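Local atomic coordinates of aminoglycoside N(3)-acetyltransferase (Streptomyces griseus, PDB entry 7LAP), a protein that probably transfers an acetyl group to the 3-amino group of aminoglycoside antibiotics and is linked to resistance. Residues T74-N82 against H116-R126; S147-P156 against P166-G174. One frame throughout, in Å; residues are numbered along the deposited sequence.

Contact 1. Residues T74-N82 against H116-R126; sequences TLLVTCGWN and HANGRLPEALR
The carboxamide of Asn82 lies stacked over one face of the His116 imidazole, the two planes only 16° apart. Its OD1 sits toward the rim of the ring, 3.2 Å from His116 CG, while ND2 reaches over the NE2 side. With CG anti to the backbone N (chi1 -163°), the Asn82 amide is carried to where OD1 also accepts the backbone N-H of His116, 2.8 Å from N to OD1; this donor stands above the carbonyl plane. A second flat group, the Arg126 guanidinium, meets Glu123 at its edge: NE lies 2.7 Å from OE1 and NH2 reaches OE2, a side-on two-nitrogen salt bridge one turn along the helix. Arg126 NH1 turns instead to the carbonyl of Arg110, and its CB packs beside Cys79 SG.

Between these polar ends, helix 120-126 crosses strand 74-78 at -126°, with axes 8.0 Å apart. Val77 straddles two helix residues: CG2 presses on Pro122, 3.7 Å from its CA, and CG1 meets Leu125 CG. Farther along, Leu75 CD1 touches Leu125 CD2. Pro122 also meets the end of the strand, its CB 3.3 Å from Thr78 O. A water accepts from Asn118 ND2 and lies 3.1 Å from Thr78 OG1, joining the two side chains.

The Leu75 and Val77 side of the strand is thus covered by apolar residues of the helix, whereas the loop beyond it is held by polar groups. Arg120 of the second subunit packs on Asn82. Because Asn82 OD1 takes the His116 N-H while its amide lies flat on the ring, one side chain fixes both the backbone and the ring of His116.

Contact 2. Residues S147-P156 against P166-G174; sequences SAPALMDAHP and PLARLVALG
Hydrogen bonds across this contact converge on the Arg169 guanidinium, which reaches the C-terminal end of helix 148-152. NH1 and NH2 approach Asp153 O end-on, at 2.7 Å and 2.9 Å from that oxygen, which lies within 6° of the guanidinium plane. The NH1 donor comes in the carbonyl plane on a lone pair; the NH2 donor arrives nearly in line with the C=O bond. NH1 also donates to Ala150 O at 2.8 Å, an oxygen tilted out of the guanidinium plane. The chain is extended from CG to NE, which gives it the length to pass Leu151, running the opposite way, and reach these carbonyls.

A CH-pi contact joins His155 and Pro166. Pro166 CD stands 3.7 Å from the centroid of the imidazole, just 4° off the ring normal, while ND1 and NE2 of the same ring are bonded to Ser134 OG and Pro160 O, which fix its rotation.

Apolar packing fills the remainder. Leu151 CD2 meets Leu173 CD2 at 3.7 Å and the Arg169 CB at 3.8 Å. Met152, bent at chi2 and chi3, brings CE to 4.0 Å from Pro166 CB, and Pro156 CD touches Pro166 CD.

The two helices run at 128° to each other, and a Schellman motif at Gly174 follows the second. The carbonyls at and just after the C-terminal end of the short helix 148-152 probably make a partly negative site, which would favour a guanidinium there while it satisfies main-chain oxygens as the chain leaves the helix.

Contact 1 closes before contact 2 opens along the chain, and their centres are 16 Å apart. They meet through strand 74-78 of the mixed seven-stranded sheet: in contact 1 helix 120-126 packs on the side of Leu75 and Val77, whereas Leu151 and Met152 of contact 2 reach Leu76, whose side chain points away from that helix. Direct touches include Thr74 CG2 against Leu151 CD1 and a probable hydrogen bond between Thr74 OG1 and Ser147 N. Side chains of both contacts also touch the neighbouring strands 41-46 and 141-145. Helical layers thus cover the two faces of the sheet, with contact 1 nearer the chain centre and reaching the second subunit, which contact 2 does not touch.

Contact 1. Residues T74-N82 against H116-R126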
loop_
_atom_site.group_PDB
_atom_site.type_symbol
_atom_site.label_atom_id
_atom_site.label_comp_id
_atom_site.label_asym_id
_atom_site.label_seq_id
_atom_site.Cartn_x
_atom_site.Cartn_y
_atom_site.Cartn_z
ATOM N N THR B 74 0.134 16.085 17.189
ATOM C CA THR B 74 -0.217 14.715 16.855
ATOM C C THR B 74 -0.951 14.711 15.523
ATOM O O THR B 74 -1.763 15.600 15.270
ATOM C CB THR B 74 -1.109 14.089 17.935
ATOM O OG1 THR B 74 -0.485 14.242 19.213
ATOM C CG2 THR B 74 -1.321 12.575 17.682
ATOM N N LEU B 75 -0.680 13.701 14.692
ATOM C CA LEU B 75 -1.398 13.472 13.439
ATOM C C LEU B 75 -2.278 12.244 13.589
ATOM O O LEU B 75 -1.884 11.278 14.232
ATOM C CB LEU B 75 -0.440 13.235 12.254
ATOM C CG LEU B 75 0.747 14.182 12.106
ATOM C CD1 LEU B 75 1.541 13.817 10.841
ATOM C CD2 LEU B 75 0.245 15.626 12.068
ATOM N N LEU B 76 -3.447 12.251 12.978
ATOM C CA LEU B 76 -4.390 11.152 12.989
ATOM C C LEU B 76 -4.964 10.845 11.617
ATOM O O LEU B 76 -5.198 11.742 10.859
ATOM C CB LEU B 76 -5.591 11.528 13.821
ATOM C CG LEU B 76 -5.822 11.070 15.229
ATOM C CD1 LEU B 76 -5.144 12.106 16.082
ATOM C CD2 LEU B 76 -7.287 11.032 15.561
ATOM N N VAL B 77 -5.229 9.587 11.322
ATOM C CA VAL B 77 -5.853 9.213 10.056
ATOM C C VAL B 77 -6.882 8.128 10.318
ATOM O O VAL B 77 -6.884 7.488 11.368
ATOM C CB VAL B 77 -4.849 8.688 9.004
ATOM C CG1 VAL B 77 -3.826 9.806 8.585
ATOM C CG2 VAL B 77 -4.146 7.480 9.551
ATOM N N THR B 78 -7.750 7.906 9.344
ATOM C CA THR B 78 -8.677 6.795 9.425
ATOM C C THR B 78 -8.108 5.682 8.555
ATOM O O THR B 78 -7.693 5.941 7.422
ATOM C CB THR B 78 -10.090 7.217 9.018
ATOM O OG1 THR B 78 -10.931 6.069 8.992
ATOM C CG2 THR B 78 -10.142 7.828 7.603
ATOM N N CYS B 79 -7.979 4.473 9.122
ATOM C CA CYS B 79 -7.414 3.301 8.425
ATOM C C CYS B 79 -8.461 2.274 8.003
ATOM O O CYS B 79 -8.582 1.925 6.810
ATOM C CB CYS B 79 -6.381 2.594 9.337
ATOM S SG CYS B 79 -4.893 3.515 9.559
ATOM N N GLY B 80 -9.214 1.722 8.951
ATOM C CA GLY B 80 -10.045 0.561 8.621
ATOM C C GLY B 80 -9.182 -0.639 8.252
ATOM O O GLY B 80 -7.986 -0.674 8.489
ATOM N N TRP B 81 -9.829 -1.625 7.644
ATOM C CA TRP B 81 -9.208 -2.917 7.327
ATOM C C TRP B 81 -9.622 -3.339 5.920
ATOM O O TRP B 81 -10.793 -3.671 5.699
ATOM C CB TRP B 81 -9.624 -3.977 8.337
ATOM C CG TRP B 81 -9.017 -5.325 8.160
ATOM C CD1 TRP B 81 -7.909 -5.654 7.390
ATOM C CD2 TRP B 81 -9.489 -6.548 8.731
ATOM N NE1 TRP B 81 -7.686 -7.007 7.453
ATOM C CE2 TRP B 81 -8.633 -7.579 8.278
ATOM C CE3 TRP B 81 -10.533 -6.871 9.619
ATOM C CZ2 TRP B 81 -8.788 -8.914 8.681
ATOM C CZ3 TRP B 81 -10.704 -8.211 9.996
ATOM C CH2 TRP B 81 -9.836 -9.213 9.529
ATOM N N ASN B 82 -8.669 -3.321 4.971
ATOM C CA ASN B 82 -9.010 -3.599 3.576
ATOM C C ASN B 82 -9.517 -5.011 3.374
ATOM O O ASN B 82 -10.369 -5.249 2.517
ATOM C CB ASN B 82 -7.815 -3.388 2.648
ATOM C CG ASN B 82 -8.241 -3.263 1.207
ATOM O OD1 ASN B 82 -8.822 -2.253 0.816
ATOM N ND2 ASN B 82 -8.014 -4.309 0.420
ATOM N N HIS B 116 -8.151 0.475 0.978
ATOM C CA HIS B 116 -7.509 1.080 -0.186
ATOM C C HIS B 116 -8.148 2.404 -0.572
ATOM O O HIS B 116 -7.463 3.305 -1.081
ATOM C CB HIS B 116 -7.557 0.122 -1.364
ATOM C CG HIS B 116 -6.673 -1.069 -1.195
ATOM N ND1 HIS B 116 -5.874 -1.251 -0.081
ATOM C CD2 HIS B 116 -6.456 -2.139 -1.999
ATOM C CE1 HIS B 116 -5.205 -2.382 -0.206
ATOM N NE2 HIS B 116 -5.537 -2.937 -1.362
ATOM N N ALA B 117 -9.444 2.553 -0.324
ATOM C CA ALA B 117 -10.114 3.800 -0.674
ATOM C C ALA B 117 -9.558 4.995 0.093
ATOM O O ALA B 117 -9.708 6.124 -0.364
ATOM C CB ALA B 117 -11.613 3.666 -0.425
ATOM N N ASN B 118 -8.926 4.790 1.250
ATOM C CA ASN B 118 -8.354 5.939 1.947
ATOM C C ASN B 118 -7.033 6.413 1.335
ATOM O O ASN B 118 -6.531 7.477 1.726
ATOM C CB ASN B 118 -8.191 5.612 3.431
ATOM C CG ASN B 118 -9.531 5.362 4.103
ATOM O OD1 ASN B 118 -10.568 5.808 3.604
ATOM N ND2 ASN B 118 -9.528 4.603 5.191
ATOM N N GLY B 119 -6.501 5.696 0.353
ATOM C CA GLY B 119 -5.344 6.176 -0.383
ATOM C C GLY B 119 -4.069 5.862 0.369
ATOM O O GLY B 119 -4.068 5.205 1.409
ATOM N N ARG B 120 -2.976 6.324 -0.156
ATOM C CA ARG B 120 -1.716 6.050 0.426
ATOM C C ARG B 120 -1.381 6.697 1.743
ATOM O O ARG B 120 -0.543 6.206 2.423
ATOM C CB ARG B 120 -0.615 6.349 -0.570
ATOM C CG ARG B 120 -0.491 5.386 -1.714
ATOM C CD ARG B 120 0.303 6.024 -2.832
ATOM N NE ARG B 120 1.699 5.833 -2.588
ATOM C CZ ARG B 120 2.677 6.576 -3.051
ATOM N NH1 ARG B 120 2.450 7.583 -3.841
ATOM N NH2 ARG B 120 3.894 6.267 -2.718
ATOM N N LEU B 121 -2.003 7.790 2.100
ATOM C CA LEU B 121 -1.471 8.471 3.294
ATOM C C LEU B 121 -1.746 7.717 4.603
ATOM O O LEU B 121 -0.845 7.632 5.453
ATOM C CB LEU B 121 -1.984 9.916 3.410
ATOM C CG LEU B 121 -0.962 10.994 3.045
ATOM C CD1 LEU B 121 0.269 10.930 3.978
ATOM C CD2 LEU B 121 -0.561 10.851 1.537
ATOM N N PRO B 122 -2.964 7.194 4.845
ATOM C CA PRO B 122 -3.171 6.441 6.111
ATOM C C PRO B 122 -2.291 5.217 6.208
ATOM O O PRO B 122 -1.807 4.883 7.288
ATOM C CB PRO B 122 -4.662 6.065 6.060
ATOM C CG PRO B 122 -5.278 7.202 5.239
ATOM C CD PRO B 122 -4.239 7.457 4.155
ATOM N N GLU B 123 -2.045 4.542 5.087
ATOM C CA GLU B 123 -1.185 3.372 5.135
ATOM C C GLU B 123 0.273 3.771 5.368
ATOM O O GLU B 123 1.011 3.035 6.026
ATOM C CB GLU B 123 -1.361 2.557 3.849
ATOM C CG GLU B 123 -0.490 1.355 3.753
ATOM C CD GLU B 123 -1.052 0.113 4.495
ATOM O OE1 GLU B 123 -2.001 0.253 5.315
ATOM O OE2 GLU B 123 -0.488 -0.989 4.276
ATOM N N ALA B 124 0.697 4.936 4.879
ATOM C CA ALA B 124 2.046 5.416 5.199
ATOM C C ALA B 124 2.150 5.861 6.660
ATOM O O ALA B 124 3.143 5.563 7.341
ATOM C CB ALA B 124 2.461 6.569 4.253
ATOM N N LEU B 125 1.142 6.578 7.162
ATOM C CA LEU B 125 1.184 7.052 8.550
ATOM C C LEU B 125 1.260 5.882 9.536
ATOM O O LEU B 125 2.104 5.871 10.452
ATOM C CB LEU B 125 -0.046 7.929 8.832
ATOM C CG LEU B 125 -0.178 8.830 10.072
ATOM C CD1 LEU B 125 -0.411 8.028 11.334
ATOM C CD2 LEU B 125 1.013 9.797 10.226
ATOM N N ARG B 126 0.390 4.880 9.372
ATOM C CA ARG B 126 0.382 3.796 10.352
ATOM C C ARG B 126 1.693 3.013 10.334
ATOM O O ARG B 126 2.065 2.434 11.353
ATOM C CB ARG B 126 -0.810 2.855 10.120
ATOM C CG ARG B 126 -0.526 1.792 9.107
ATOM C CD ARG B 126 -1.612 0.744 8.984
ATOM N NE ARG B 126 -1.288 -0.152 7.875
ATOM C CZ ARG B 126 -0.607 -1.292 7.989
ATOM N NH1 ARG B 126 -0.201 -1.726 9.183
ATOM N NH2 ARG B 126 -0.341 -2.012 6.893
HETATM O O HOH W 1 -11.705 3.895 6.852
#

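Contact 2. Residues S147-P156 against P166-G174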
loop_
_atom_site.group_PDB
_atom_site.type_symbol
_atom_site.label_atom_id
_atom_site.label_comp_id
_atom_site.label_asym_id
_atom_site.label_seq_id
_atom_site.Cartn_x
_atom_site.Cartn_y
_atom_site.Cartn_z
ATOM N N SER B 147 0.237 12.778 21.493
ATOM C CA SER B 147 -0.983 12.286 22.128
ATOM C C SER B 147 -1.446 10.963 21.529
ATOM O O SER B 147 -2.544 10.489 21.851
ATOM C CB SER B 147 -2.086 13.323 21.992
ATOM O OG SER B 147 -1.692 14.526 22.613
ATOM N N ALA B 148 -0.629 10.359 20.672
ATOM C CA ALA B 148 -1.092 9.202 19.907
ATOM C C ALA B 148 -1.516 8.024 20.781
ATOM O O ALA B 148 -2.558 7.425 20.473
ATOM C CB ALA B 148 -0.024 8.797 18.888
ATOM N N PRO B 149 -0.813 7.654 21.876
ATOM C CA PRO B 149 -1.287 6.497 22.666
ATOM C C PRO B 149 -2.643 6.710 23.329
ATOM O O PRO B 149 -3.498 5.826 23.254
ATOM C CB PRO B 149 -0.164 6.287 23.709
ATOM C CG PRO B 149 1.071 6.959 23.074
ATOM C CD PRO B 149 0.477 8.165 22.378
ATOM N N ALA B 150 -2.874 7.845 23.987
ATOM C CA ALA B 150 -4.179 8.056 24.618
ATOM C C ALA B 150 -5.292 8.226 23.582
ATOM O O ALA B 150 -6.436 7.826 23.826
ATOM C CB ALA B 150 -4.129 9.278 25.538
ATOM N N LEU B 151 -4.994 8.818 22.426
ATOM C CA LEU B 151 -6.032 8.957 21.406
ATOM C C LEU B 151 -6.484 7.599 20.884
ATOM O O LEU B 151 -7.681 7.383 20.655
ATOM C CB LEU B 151 -5.528 9.816 20.237
ATOM C CG LEU B 151 -5.543 11.337 20.436
ATOM C CD1 LEU B 151 -4.779 12.025 19.324
ATOM C CD2 LEU B 151 -6.967 11.859 20.546
ATOM N N MET B 152 -5.544 6.675 20.667
ATOM C CA MET B 152 -5.847 5.384 20.050
ATOM C C MET B 152 -6.225 4.300 21.047
ATOM O O MET B 152 -6.731 3.245 20.636
ATOM C CB MET B 152 -4.642 4.906 19.258
ATOM C CG MET B 152 -4.253 5.881 18.101
ATOM S SD MET B 152 -5.521 6.002 16.826
ATOM C CE MET B 152 -6.347 7.557 17.243
ATOM N N ASP B 153 -5.956 4.527 22.322
ATOM C CA ASP B 153 -5.983 3.467 23.325
ATOM C C ASP B 153 -7.379 2.875 23.465
ATOM O O ASP B 153 -8.375 3.601 23.475
ATOM C CB ASP B 153 -5.528 4.019 24.682
ATOM C CG ASP B 153 -5.429 2.933 25.749
ATOM O OD1 ASP B 153 -4.668 1.968 25.522
ATOM O OD2 ASP B 153 -6.091 3.043 26.807
ATOM N N ALA B 154 -7.445 1.551 23.557
ATOM C CA ALA B 154 -8.674 0.839 23.900
ATOM C C ALA B 154 -9.874 1.325 23.084
ATOM O O ALA B 154 -10.883 1.744 23.638
ATOM C CB ALA B 154 -8.963 0.979 25.405
ATOM N N HIS B 155 -9.763 1.259 21.755
ATOM C CA HIS B 155 -10.897 1.626 20.905
ATOM C C HIS B 155 -12.139 0.820 21.302
ATOM O O HIS B 155 -12.092 -0.426 21.310
ATOM C CB HIS B 155 -10.556 1.367 19.447
ATOM C CG HIS B 155 -11.404 2.128 18.475
ATOM N ND1 HIS B 155 -10.881 2.700 17.336
ATOM C CD2 HIS B 155 -12.734 2.399 18.456
ATOM C CE1 HIS B 155 -11.853 3.284 16.647
ATOM N NE2 HIS B 155 -12.988 3.119 17.308
ATOM N N PRO B 156 -13.257 1.476 21.637
ATOM C CA PRO B 156 -14.440 0.741 22.110
ATOM C C PRO B 156 -14.966 -0.171 21.024
ATOM O O PRO B 156 -15.151 0.253 19.877
ATOM C CB PRO B 156 -15.448 1.849 22.430
ATOM C CG PRO B 156 -14.612 3.060 22.653
ATOM C CD PRO B 156 -13.462 2.931 21.701
ATOM N N PRO B 166 -11.947 7.224 19.937
ATOM C CA PRO B 166 -10.919 8.180 19.492
ATOM C C PRO B 166 -11.485 9.473 18.949
ATOM O O PRO B 166 -10.932 10.548 19.229
ATOM C CB PRO B 166 -10.165 7.396 18.412
ATOM C CG PRO B 166 -10.241 5.942 18.942
ATOM C CD PRO B 166 -11.610 5.831 19.580
ATOM N N LEU B 167 -12.572 9.411 18.184
ATOM C CA LEU B 167 -13.104 10.642 17.618
ATOM C C LEU B 167 -13.609 11.566 18.725
ATOM O O LEU B 167 -13.380 12.777 18.673
ATOM C CB LEU B 167 -14.201 10.321 16.607
ATOM C CG LEU B 167 -13.699 9.647 15.314
ATOM C CD1 LEU B 167 -14.899 9.200 14.415
ATOM C CD2 LEU B 167 -12.752 10.573 14.538
ATOM N N ALA B 168 -14.254 11.006 19.757
ATOM C CA ALA B 168 -14.649 11.814 20.909
ATOM C C ALA B 168 -13.438 12.431 21.588
ATOM O O ALA B 168 -13.482 13.587 22.030
ATOM C CB ALA B 168 -15.435 10.975 21.918
ATOM N N ARG B 169 -12.340 11.683 21.668
ATOM C CA ARG B 169 -11.134 12.212 22.281
ATOM C C ARG B 169 -10.495 13.303 21.443
ATOM O O ARG B 169 -9.864 14.214 21.999
ATOM C CB ARG B 169 -10.135 11.092 22.520
ATOM C CG ARG B 169 -10.650 10.062 23.504
ATOM C CD ARG B 169 -9.676 8.896 23.630
ATOM N NE ARG B 169 -10.392 7.670 23.940
ATOM C CZ ARG B 169 -9.906 6.444 23.749
ATOM N NH1 ARG B 169 -8.692 6.267 23.246
ATOM N NH2 ARG B 169 -10.642 5.390 24.072
ATOM N N LEU B 170 -10.590 13.211 20.108
ATOM C CA LEU B 170 -10.114 14.304 19.274
ATOM C C LEU B 170 -10.872 15.591 19.585
ATOM O O LEU B 170 -10.270 16.662 19.717
ATOM C CB LEU B 170 -10.266 13.937 17.800
ATOM C CG LEU B 170 -9.841 14.992 16.787
ATOM C CD1 LEU B 170 -8.340 15.135 16.784
ATOM C CD2 LEU B 170 -10.378 14.617 15.376
ATOM N N VAL B 171 -12.194 15.488 19.749
ATOM C CA VAL B 171 -13.005 16.651 20.080
ATOM C C VAL B 171 -12.595 17.224 21.435
ATOM O O VAL B 171 -12.428 18.442 21.586
ATOM C CB VAL B 171 -14.497 16.274 20.050
ATOM C CG1 VAL B 171 -15.346 17.355 20.729
ATOM C CG2 VAL B 171 -14.949 16.053 18.619
ATOM N N ALA B 172 -12.384 16.354 22.428
ATOM C CA ALA B 172 -12.152 16.817 23.800
ATOM C C ALA B 172 -10.791 17.487 23.947
ATOM O O ALA B 172 -10.621 18.377 24.788
ATOM C CB ALA B 172 -12.267 15.646 24.778
ATOM N N LEU B 173 -9.814 17.043 23.161
ATOM C CA LEU B 173 -8.483 17.620 23.044
ATOM C C LEU B 173 -8.457 18.970 22.322
ATOM O O LEU B 173 -7.406 19.622 22.301
ATOM C CB LEU B 173 -7.620 16.627 22.267
ATOM C CG LEU B 173 -6.146 16.435 22.510
ATOM C CD1 LEU B 173 -5.834 16.636 23.989
ATOM C CD2 LEU B 173 -5.793 15.035 22.068
ATOM N N GLY B 174 -9.555 19.393 21.697
ATOM C CA GLY B 174 -9.505 20.577 20.862
ATOM C C GLY B 174 -8.797 20.338 19.540
ATOM O O GLY B 174 -8.150 21.244 19.015
#